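Local coordinates for UDP-N-acetylglucosamine 3-dehydrogenase (Acidithiobacillus ferrooxidans, PDB 7BVJ), which oxidises the 3-position of UDP-N-acetylglucosamine to a ketone with NAD(+), a step toward the diamino sugar found in some bacterial lipid A, at residues A75-A80 with D101-M106; R16-K21 with L88-F93; I2-G7 with N278-H283. All coordinates share one frame; numbering follows the deposited sequence.

Contact 1 of 3, residues A75-A80 with D101-M106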
loop_
_atom_site.group_PDB
_atom_site.type_symbol
_atom_site.label_atom_id
_atom_site.label_comp_id
_atom_site.label_asym_id
_atom_site.label_seq_id
_atom_site.Cartn_x
_atom_site.Cartn_y
_atom_site.Cartn_z
ATOM N N ALA A 75 8.061 17.149 -0.523
ATOM C CA ALA A 75 8.750 18.135 -1.354
ATOM C C ALA A 75 8.668 17.759 -2.829
ATOM O O ALA A 75 8.406 18.619 -3.687
ATOM C CB ALA A 75 10.207 18.272 -0.907
ATOM N N VAL A 76 8.841 16.467 -3.143
ATOM C CA VAL A 76 8.841 16.066 -4.544
ATOM C C VAL A 76 7.439 16.178 -5.133
ATOM O O VAL A 76 7.261 16.687 -6.250
ATOM C CB VAL A 76 9.407 14.645 -4.711
ATOM C CG1 VAL A 76 9.180 14.147 -6.138
ATOM C CG2 VAL A 76 10.886 14.616 -4.366
ATOM N N ALA A 77 6.429 15.689 -4.408
ATOM C CA ALA A 77 5.053 15.779 -4.890
ATOM C C ALA A 77 4.622 17.225 -5.027
ATOM O O ALA A 77 3.866 17.570 -5.942
ATOM C CB ALA A 77 4.099 15.035 -3.949
ATOM N N GLU A 78 5.081 18.089 -4.118
ATOM C CA GLU A 78 4.789 19.510 -4.249
ATOM C C GLU A 78 5.329 20.050 -5.569
ATOM O O GLU A 78 4.621 20.759 -6.299
ATOM C CB GLU A 78 5.381 20.272 -3.063
ATOM C CG GLU A 78 4.745 21.618 -2.812
ATOM C CD GLU A 78 5.456 22.407 -1.729
ATOM O OE1 GLU A 78 6.685 22.195 -1.522
ATOM O OE2 GLU A 78 4.782 23.243 -1.092
ATOM N N VAL A 79 6.590 19.725 -5.900
ATOM C CA VAL A 79 7.144 20.222 -7.164
ATOM C C VAL A 79 6.378 19.633 -8.349
ATOM O O VAL A 79 6.094 20.326 -9.336
ATOM C CB VAL A 79 8.654 19.933 -7.262
ATOM C CG1 VAL A 79 9.191 20.374 -8.630
ATOM C CG2 VAL A 79 9.420 20.656 -6.149
ATOM N N ALA A 80 6.002 18.353 -8.254
ATOM C CA ALA A 80 5.344 17.698 -9.376
ATOM C C ALA A 80 3.949 18.269 -9.602
ATOM O O ALA A 80 3.546 18.496 -10.748
ATOM C CB ALA A 80 5.294 16.189 -9.153
ATOM N N ASP A 101 -2.411 16.617 4.204
ATOM C CA ASP A 101 -3.445 17.636 4.052
ATOM C C ASP A 101 -3.070 18.637 2.965
ATOM O O ASP A 101 -3.887 18.964 2.095
ATOM C CB ASP A 101 -3.664 18.365 5.388
ATOM C CG ASP A 101 -4.371 17.500 6.439
ATOM O OD1 ASP A 101 -5.100 16.563 6.059
ATOM O OD2 ASP A 101 -4.207 17.783 7.648
ATOM N N ALA A 102 -1.831 19.129 3.000
ATOM C CA ALA A 102 -1.389 20.120 2.020
ATOM C C ALA A 102 -1.409 19.556 0.603
ATOM O O ALA A 102 -1.812 20.244 -0.342
ATOM C CB ALA A 102 0.018 20.620 2.377
ATOM N N LEU A 103 -0.945 18.317 0.419
ATOM C CA LEU A 103 -0.907 17.794 -0.941
ATOM C C LEU A 103 -2.312 17.487 -1.450
ATOM O O LEU A 103 -2.597 17.693 -2.636
ATOM C CB LEU A 103 -0.007 16.560 -1.022
ATOM C CG LEU A 103 1.503 16.806 -0.805
ATOM C CD1 LEU A 103 2.258 15.506 -0.614
ATOM C CD2 LEU A 103 2.123 17.596 -1.951
ATOM N N ILE A 104 -3.211 17.026 -0.574
ATOM C CA ILE A 104 -4.608 16.855 -0.969
ATOM C C ILE A 104 -5.190 18.191 -1.423
ATOM O O ILE A 104 -5.830 18.281 -2.475
ATOM C CB ILE A 104 -5.421 16.236 0.188
ATOM C CG1 ILE A 104 -5.055 14.760 0.372
ATOM C CG2 ILE A 104 -6.920 16.384 -0.051
ATOM C CD1 ILE A 104 -5.317 14.241 1.757
ATOM N N GLY A 105 -4.941 19.253 -0.654
ATOM C CA GLY A 105 -5.437 20.566 -1.048
ATOM C C GLY A 105 -4.885 21.030 -2.386
ATOM O O GLY A 105 -5.632 21.477 -3.264
ATOM N N MET A 106 -3.565 20.940 -2.557
ATOM C CA MET A 106 -2.954 21.381 -3.810
ATOM C C MET A 106 -3.463 20.556 -4.991
ATOM O O MET A 106 -3.655 21.086 -6.096
ATOM C CB MET A 106 -1.435 21.297 -3.701
ATOM C CG MET A 106 -0.681 21.983 -4.841
ATOM S SD MET A 106 1.052 21.455 -4.973
ATOM C CE MET A 106 1.401 21.113 -3.263
#

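Contact 2 of 3, residues R16-K21 with L88-F93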
loop_
_atom_site.group_PDB
_atom_site.type_symbol
_atom_site.label_atom_id
_atom_site.label_comp_id
_atom_site.label_asym_id
_atom_site.label_seq_id
_atom_site.Cartn_x
_atom_site.Cartn_y
_atom_site.Cartn_z
ATOM N N ARG A 16 12.396 1.343 -10.127
ATOM C CA ARG A 16 12.703 0.695 -11.394
ATOM C C ARG A 16 11.530 -0.151 -11.889
ATOM O O ARG A 16 11.211 -0.133 -13.081
ATOM C CB ARG A 16 13.964 -0.150 -11.240
ATOM C CG ARG A 16 14.240 -1.066 -12.407
ATOM C CD ARG A 16 15.675 -1.613 -12.363
ATOM N NE ARG A 16 15.895 -2.691 -13.328
ATOM C CZ ARG A 16 15.558 -3.962 -13.120
ATOM N NH1 ARG A 16 14.974 -4.320 -11.979
ATOM N NH2 ARG A 16 15.799 -4.875 -14.054
ATOM N N PHE A 17 10.884 -0.906 -10.993
ATOM C CA PHE A 17 9.711 -1.693 -11.382
ATOM C C PHE A 17 8.579 -0.794 -11.866
ATOM O O PHE A 17 7.909 -1.108 -12.860
ATOM C CB PHE A 17 9.235 -2.562 -10.208
ATOM C CG PHE A 17 10.213 -3.630 -9.807
ATOM C CD1 PHE A 17 10.730 -3.668 -8.531
ATOM C CD2 PHE A 17 10.633 -4.582 -10.717
ATOM C CE1 PHE A 17 11.648 -4.644 -8.162
ATOM C CE2 PHE A 17 11.548 -5.561 -10.356
ATOM C CZ PHE A 17 12.059 -5.589 -9.080
ATOM N N HIS A 18 8.341 0.319 -11.163
ATOM C CA HIS A 18 7.378 1.300 -11.664
ATOM C C HIS A 18 7.708 1.695 -13.098
ATOM O O HIS A 18 6.820 1.768 -13.965
ATOM C CB HIS A 18 7.367 2.554 -10.802
ATOM C CG HIS A 18 6.539 2.458 -9.564
ATOM N ND1 HIS A 18 5.422 3.235 -9.359
ATOM C CD2 HIS A 18 6.717 1.750 -8.426
ATOM C CE1 HIS A 18 4.935 2.996 -8.159
ATOM N NE2 HIS A 18 5.700 2.094 -7.576
ATOM N N ALA A 19 8.991 1.976 -13.351
ATOM C CA ALA A 19 9.420 2.422 -14.676
ATOM C C ALA A 19 9.189 1.345 -15.735
ATOM O O ALA A 19 8.754 1.648 -16.859
ATOM C CB ALA A 19 10.895 2.839 -14.638
ATOM N N GLN A 20 9.472 0.080 -15.394
ATOM C CA GLN A 20 9.209 -1.017 -16.329
ATOM C C GLN A 20 7.733 -1.068 -16.706
ATOM O O GLN A 20 7.388 -1.221 -17.889
ATOM C CB GLN A 20 9.643 -2.362 -15.733
ATOM C CG GLN A 20 11.137 -2.489 -15.429
ATOM C CD GLN A 20 11.529 -3.838 -14.840
ATOM O OE1 GLN A 20 10.672 -4.629 -14.427
ATOM N NE2 GLN A 20 12.829 -4.109 -14.802
ATOM N N LYS A 21 6.846 -0.928 -15.713
ATOM C CA LYS A 21 5.409 -0.970 -16.007
ATOM C C LYS A 21 5.009 0.171 -16.936
ATOM O O LYS A 21 4.310 -0.035 -17.947
ATOM C CB LYS A 21 4.582 -0.915 -14.712
ATOM C CG LYS A 21 4.908 -1.968 -13.668
ATOM C CD LYS A 21 5.398 -3.264 -14.303
ATOM C CE LYS A 21 5.051 -4.464 -13.457
ATOM N NZ LYS A 21 6.195 -4.915 -12.634
ATOM N N LEU A 88 1.253 9.414 -8.688
ATOM C CA LEU A 88 1.106 8.189 -7.904
ATOM C C LEU A 88 2.294 8.128 -6.928
ATOM O O LEU A 88 3.446 7.968 -7.348
ATOM C CB LEU A 88 1.040 6.961 -8.823
ATOM C CG LEU A 88 1.282 5.563 -8.242
ATOM C CD1 LEU A 88 0.292 5.263 -7.119
ATOM C CD2 LEU A 88 1.227 4.491 -9.313
ATOM N N ILE A 89 2.023 8.277 -5.630
ATOM C CA ILE A 89 3.061 8.302 -4.603
ATOM C C ILE A 89 3.138 6.928 -3.954
ATOM O O ILE A 89 2.114 6.382 -3.515
ATOM C CB ILE A 89 2.776 9.382 -3.546
ATOM C CG1 ILE A 89 2.704 10.763 -4.196
ATOM C CG2 ILE A 89 3.841 9.346 -2.431
ATOM C CD1 ILE A 89 2.334 11.865 -3.238
ATOM N N GLU A 90 4.338 6.361 -3.889
ATOM C CA GLU A 90 4.479 5.090 -3.187
ATOM C C GLU A 90 4.057 5.254 -1.727
ATOM O O GLU A 90 4.158 6.337 -1.145
ATOM C CB GLU A 90 5.918 4.578 -3.303
ATOM C CG GLU A 90 6.215 3.226 -2.647
ATOM C CD GLU A 90 5.318 2.079 -3.145
ATOM O OE1 GLU A 90 5.026 2.003 -4.364
ATOM O OE2 GLU A 90 4.923 1.239 -2.300
ATOM N N LYS A 91 3.502 4.189 -1.153
ATOM C CA LYS A 91 3.176 4.226 0.264
ATOM C C LYS A 91 4.458 4.163 1.096
ATOM O O LYS A 91 5.443 3.542 0.692
ATOM C CB LYS A 91 2.249 3.069 0.640
ATOM C CG LYS A 91 2.885 1.697 0.494
ATOM C CD LYS A 91 3.495 1.195 1.809
ATOM C CE LYS A 91 4.279 -0.091 1.563
ATOM N NZ LYS A 91 5.527 -0.195 2.368
ATOM N N PRO A 92 4.475 4.802 2.268
ATOM C CA PRO A 92 3.401 5.652 2.788
ATOM C C PRO A 92 3.405 7.056 2.199
ATOM O O PRO A 92 4.440 7.544 1.762
ATOM C CB PRO A 92 3.679 5.683 4.290
ATOM C CG PRO A 92 5.123 5.441 4.411
ATOM C CD PRO A 92 5.528 4.557 3.273
ATOM N N PHE A 93 2.219 7.660 2.202
ATOM C CA PHE A 93 1.967 8.987 1.642
ATOM C C PHE A 93 3.044 9.993 2.047
ATOM O O PHE A 93 3.755 10.545 1.192
ATOM C CB PHE A 93 0.578 9.431 2.127
ATOM C CG PHE A 93 -0.008 10.615 1.401
ATOM C CD1 PHE A 93 0.709 11.311 0.433
ATOM C CD2 PHE A 93 -1.309 11.025 1.697
ATOM C CE1 PHE A 93 0.155 12.393 -0.221
ATOM C CE2 PHE A 93 -1.882 12.111 1.045
ATOM C CZ PHE A 93 -1.146 12.801 0.084
#

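Contact 3 of 3, residues I2-G7 with N278-H283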
loop_
_atom_site.group_PDB
_atom_site.type_symbol
_atom_site.label_atom_id
_atom_site.label_comp_id
_atom_site.label_asym_id
_atom_site.label_seq_id
_atom_site.Cartn_x
_atom_site.Cartn_y
_atom_site.Cartn_z
ATOM N N ILE A 2 -2.229 2.961 -22.766
ATOM C CA ILE A 2 -2.789 4.297 -22.604
ATOM C C ILE A 2 -1.880 5.307 -23.291
ATOM O O ILE A 2 -0.651 5.165 -23.289
ATOM C CB ILE A 2 -2.971 4.612 -21.110
ATOM C CG1 ILE A 2 -3.752 3.470 -20.450
ATOM C CG2 ILE A 2 -3.697 5.935 -20.901
ATOM C CD1 ILE A 2 -3.371 3.211 -19.027
ATOM N N HIS A 3 -2.478 6.325 -23.904
ATOM C CA HIS A 3 -1.698 7.369 -24.559
ATOM C C HIS A 3 -1.473 8.459 -23.525
ATOM O O HIS A 3 -2.295 9.356 -23.331
ATOM C CB HIS A 3 -2.394 7.875 -25.814
ATOM C CG HIS A 3 -2.538 6.821 -26.863
ATOM N ND1 HIS A 3 -1.456 6.141 -27.382
ATOM C CD2 HIS A 3 -3.635 6.297 -27.460
ATOM C CE1 HIS A 3 -1.879 5.264 -28.274
ATOM N NE2 HIS A 3 -3.197 5.333 -28.335
ATOM N N MET A 4 -0.334 8.365 -22.847
ATOM C CA MET A 4 -0.013 9.245 -21.741
ATOM C C MET A 4 1.500 9.372 -21.632
ATOM O O MET A 4 2.218 8.372 -21.753
ATOM C CB MET A 4 -0.595 8.692 -20.442
ATOM C CG MET A 4 -0.341 9.557 -19.252
ATOM S SD MET A 4 -1.781 10.554 -18.930
ATOM C CE MET A 4 -2.678 9.383 -17.934
ATOM N N ARG A 5 1.980 10.596 -21.397
ATOM C CA ARG A 5 3.398 10.827 -21.142
ATOM C C ARG A 5 3.677 10.632 -19.652
ATOM O O ARG A 5 3.124 11.350 -18.803
ATOM C CB ARG A 5 3.814 12.225 -21.596
ATOM C CG ARG A 5 3.850 12.385 -23.103
ATOM C CD ARG A 5 4.034 13.845 -23.453
ATOM N NE ARG A 5 3.064 14.696 -22.772
ATOM C CZ ARG A 5 3.339 15.907 -22.298
ATOM N NH1 ARG A 5 4.564 16.405 -22.422
ATOM N NH2 ARG A 5 2.395 16.617 -21.695
ATOM N N THR A 6 4.541 9.665 -19.342
ATOM C CA THR A 6 4.748 9.215 -17.975
ATOM C C THR A 6 6.227 9.264 -17.603
ATOM O O THR A 6 7.119 9.237 -18.456
ATOM C CB THR A 6 4.213 7.793 -17.767
ATOM O OG1 THR A 6 4.873 6.890 -18.669
ATOM C CG2 THR A 6 2.704 7.740 -18.001
ATOM N N GLY A 7 6.468 9.361 -16.292
ATOM C CA GLY A 7 7.814 9.350 -15.754
ATOM C C GLY A 7 7.842 8.780 -14.348
ATOM O O GLY A 7 6.809 8.591 -13.701
ATOM N N ASN A 278 -5.812 5.203 -15.936
ATOM C CA ASN A 278 -7.219 5.233 -16.325
ATOM C C ASN A 278 -7.968 6.297 -15.549
ATOM O O ASN A 278 -8.848 6.960 -16.096
ATOM C CB ASN A 278 -7.865 3.867 -16.122
ATOM C CG ASN A 278 -7.362 2.849 -17.105
ATOM O OD1 ASN A 278 -6.949 3.197 -18.212
ATOM N ND2 ASN A 278 -7.375 1.587 -16.712
ATOM N N ALA A 279 -7.621 6.490 -14.279
ATOM C CA ALA A 279 -8.291 7.528 -13.506
ATOM C C ALA A 279 -8.033 8.896 -14.110
ATOM O O ALA A 279 -8.942 9.733 -14.193
ATOM C CB ALA A 279 -7.825 7.487 -12.056
ATOM N N ILE A 280 -6.792 9.146 -14.531
ATOM C CA ILE A 280 -6.507 10.424 -15.189
ATOM C C ILE A 280 -7.338 10.557 -16.456
ATOM O O ILE A 280 -8.003 11.578 -16.678
ATOM C CB ILE A 280 -5.008 10.572 -15.503
ATOM C CG1 ILE A 280 -4.194 10.716 -14.221
ATOM C CG2 ILE A 280 -4.792 11.770 -16.440
ATOM C CD1 ILE A 280 -2.716 10.298 -14.362
ATOM N N ALA A 281 -7.331 9.504 -17.290
ATOM C CA ALA A 281 -7.866 9.591 -18.651
ATOM C C ALA A 281 -9.393 9.517 -18.729
ATOM O O ALA A 281 -9.980 10.049 -19.674
ATOM C CB ALA A 281 -7.250 8.484 -19.517
ATOM N N ALA A 282 -10.056 8.878 -17.768
ATOM C CA ALA A 282 -11.508 8.785 -17.761
ATOM C C ALA A 282 -12.172 9.651 -16.698
ATOM O O ALA A 282 -13.400 9.726 -16.673
ATOM C CB ALA A 282 -11.948 7.326 -17.555
ATOM N N HIS A 283 -11.404 10.303 -15.828
ATOM C CA HIS A 283 -11.955 10.988 -14.659
ATOM C C HIS A 283 -12.793 10.034 -13.800
ATOM O O HIS A 283 -13.860 10.394 -13.297
ATOM C CB HIS A 283 -12.767 12.219 -15.066
ATOM C CG HIS A 283 -12.091 13.084 -16.084
ATOM N ND1 HIS A 283 -10.720 13.152 -16.217
ATOM C CD2 HIS A 283 -12.599 13.905 -17.032
ATOM C CE1 HIS A 283 -10.413 13.978 -17.201
ATOM N NE2 HIS A 283 -11.535 14.451 -17.711
#

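Contact 1 of 3, residues A75-A80 with D101-M106
Met106 and Leu103 of helix 97-110 reach across to Glu78 and Ala77 of helix 73-82, with no hydrogen bond between the two segments. The short axes run nearly parallel, 11° apart, and come no closer than 10.4 Å, so the gap is bridged by side-chain ends. Met106 shows how. From CB, directed at the other helix, the chain leaves with CG anti to the backbone N (chi1 -169°), and CB and CG span the gap without a close partner on the 75-80 segment. Met106 SD arrives near the backbone of the partner helix, 3.9 Å from Glu78 O. A bend at the last torsion (chi3 -31°) then turns CE along that helix and against the aliphatic root of Glu78. There Met106 CE packs tightly on Glu78 CG at 3.4 Å and is backed by Glu78 CA at 3.9 Å. The two long side chains cross at about a right angle, and the methyl meets the methylene part of Glu78, whose extended chain carries the carboxylate onward.

One turn earlier, Leu103 works with both methyls. Leu103 CD1 and CD2 straddle the small Ala77 CB, each 3.8 Å away, and Leu103 CD2 also comes within 3.7 Å of Glu78 N. The alanine lets the leucine fork sit close to the backbone at the start of the next residue. Further in, Ala77 rests on Ile89 of strand 86-90, while Leu103 also packs on Phe74, Phe93 and Thr94; Met106 additionally meets Met81. The two helices precede and follow the same strand of the parallel sheet, helix 73-82 leading into strand 86-90 and helix 97-110 out of it. Such neighbouring helices, lying side by side on one face of the sheet, are characteristic of the beta-alpha-beta architecture of an NAD-binding Rossmann domain.

Contact 2 of 3, residues R16-K21 with L88-F93
His18 on helix 13-25 lies across from Glu90 on strand 86-90, their CA atoms 9.7 Å apart, the nearest pair of CA atoms between the two segments. Side chains alone span this distance. His18 CB is directed at the strand, and ring atom NE2 of His18 donates a hydrogen bond to Glu90 OE1 at 3.3 Å, with an N-H...O angle of 151°. The oxygen lies close to the ring plane and is met nearly along its own C-O bond, while the carboxylate plane stands perpendicular to the ring. Glu90 reaches this place by a bend at its second torsion (chi2 56°). Leu88 CD2 adds a looser, oblique contact with His18 CE1 at 4.2 Å. At the other nitrogen, ND1 is hydrogen-bonded to Ser65, so the buried ring is held from both nitrogens. A leucine in place of His18 would probably deprive both Glu90 and Ser65 of this hydrogen-bonding partner. Leu14, an NAD(+)-binding residue, lies beside Glu90, and a cis peptide precedes Pro92. The Glu-Lys-Pro sequence, whose lysine, Lys91, is one of two candidates, with His164, for the catalytic base, is characteristic of Gfo/Idh/MocA oxidoreductases, here tied to the helix that follows the Rossmann glycine-rich turn.

Contact 3 of 3, residues I2-G7 with N278-H283
The Asn278 carboxamide receives Ile2 over one side of its plane, at the oxygen end: Ile2 CD1 stands above the plane and beyond the carbonyl, 3.7 Å from Asn278 OD1, with Ile2 CG1 next at 3.9 Å. Asn278 ND2, at the opposite end of the amide, makes a weak hydrogen bond to Glu274. The second flat group, the His283 ring just past helix 268-282, turns back so that ND1 bonds weakly to Ile280 O. Ile2 and Met4 belong to the extended chain leading into strand 5-9, the first strand of the Rossmann sheet, whereas helix 268-282 comes late in the sequence. After the C-terminal domain of this two-domain Gfo/Idh/MocA fold, the chain returns to pack on the NAD-binding Rossmann domain. Ile2, Met4 and Thr6, alternate residues, all touch Leu277 of that helix. Met4 contributes the closest packing: bent at its second and third torsions (chi2 98°, chi3 86°), it lays CE against the branch point of Ile280. Met4 CE is 3.5 Å from Ile280 CG2 and 3.6 Å from Ile280 CB. Ile280 CD1 lies 3.7 Å from Met4 CE, and Ile280 also packs on Val113.

How the contacts relate
All three contacts border the parallel Rossmann sheet, their centres 15 to 19 Å apart. Contacts 1 and 2, about 16 Å apart, meet directly: strand 86-90 joins helix 73-82 to helix 97-110, and Ile89 CD1 packs on Ala77 CB at 3.7 Å. Ile89 thus faces the helix pair of contact 1, whereas its neighbours Leu88 and Glu90 point to helix 13-25 on the other face. Contact 3 touches neither but shares the sheet through strand 5-9, which leads into helix 13-25. Along the chain, contacts 1 and 2 interleave, and both fall between the two segments of contact 3, whose late helix brings the chain back onto the NAD-binding domain.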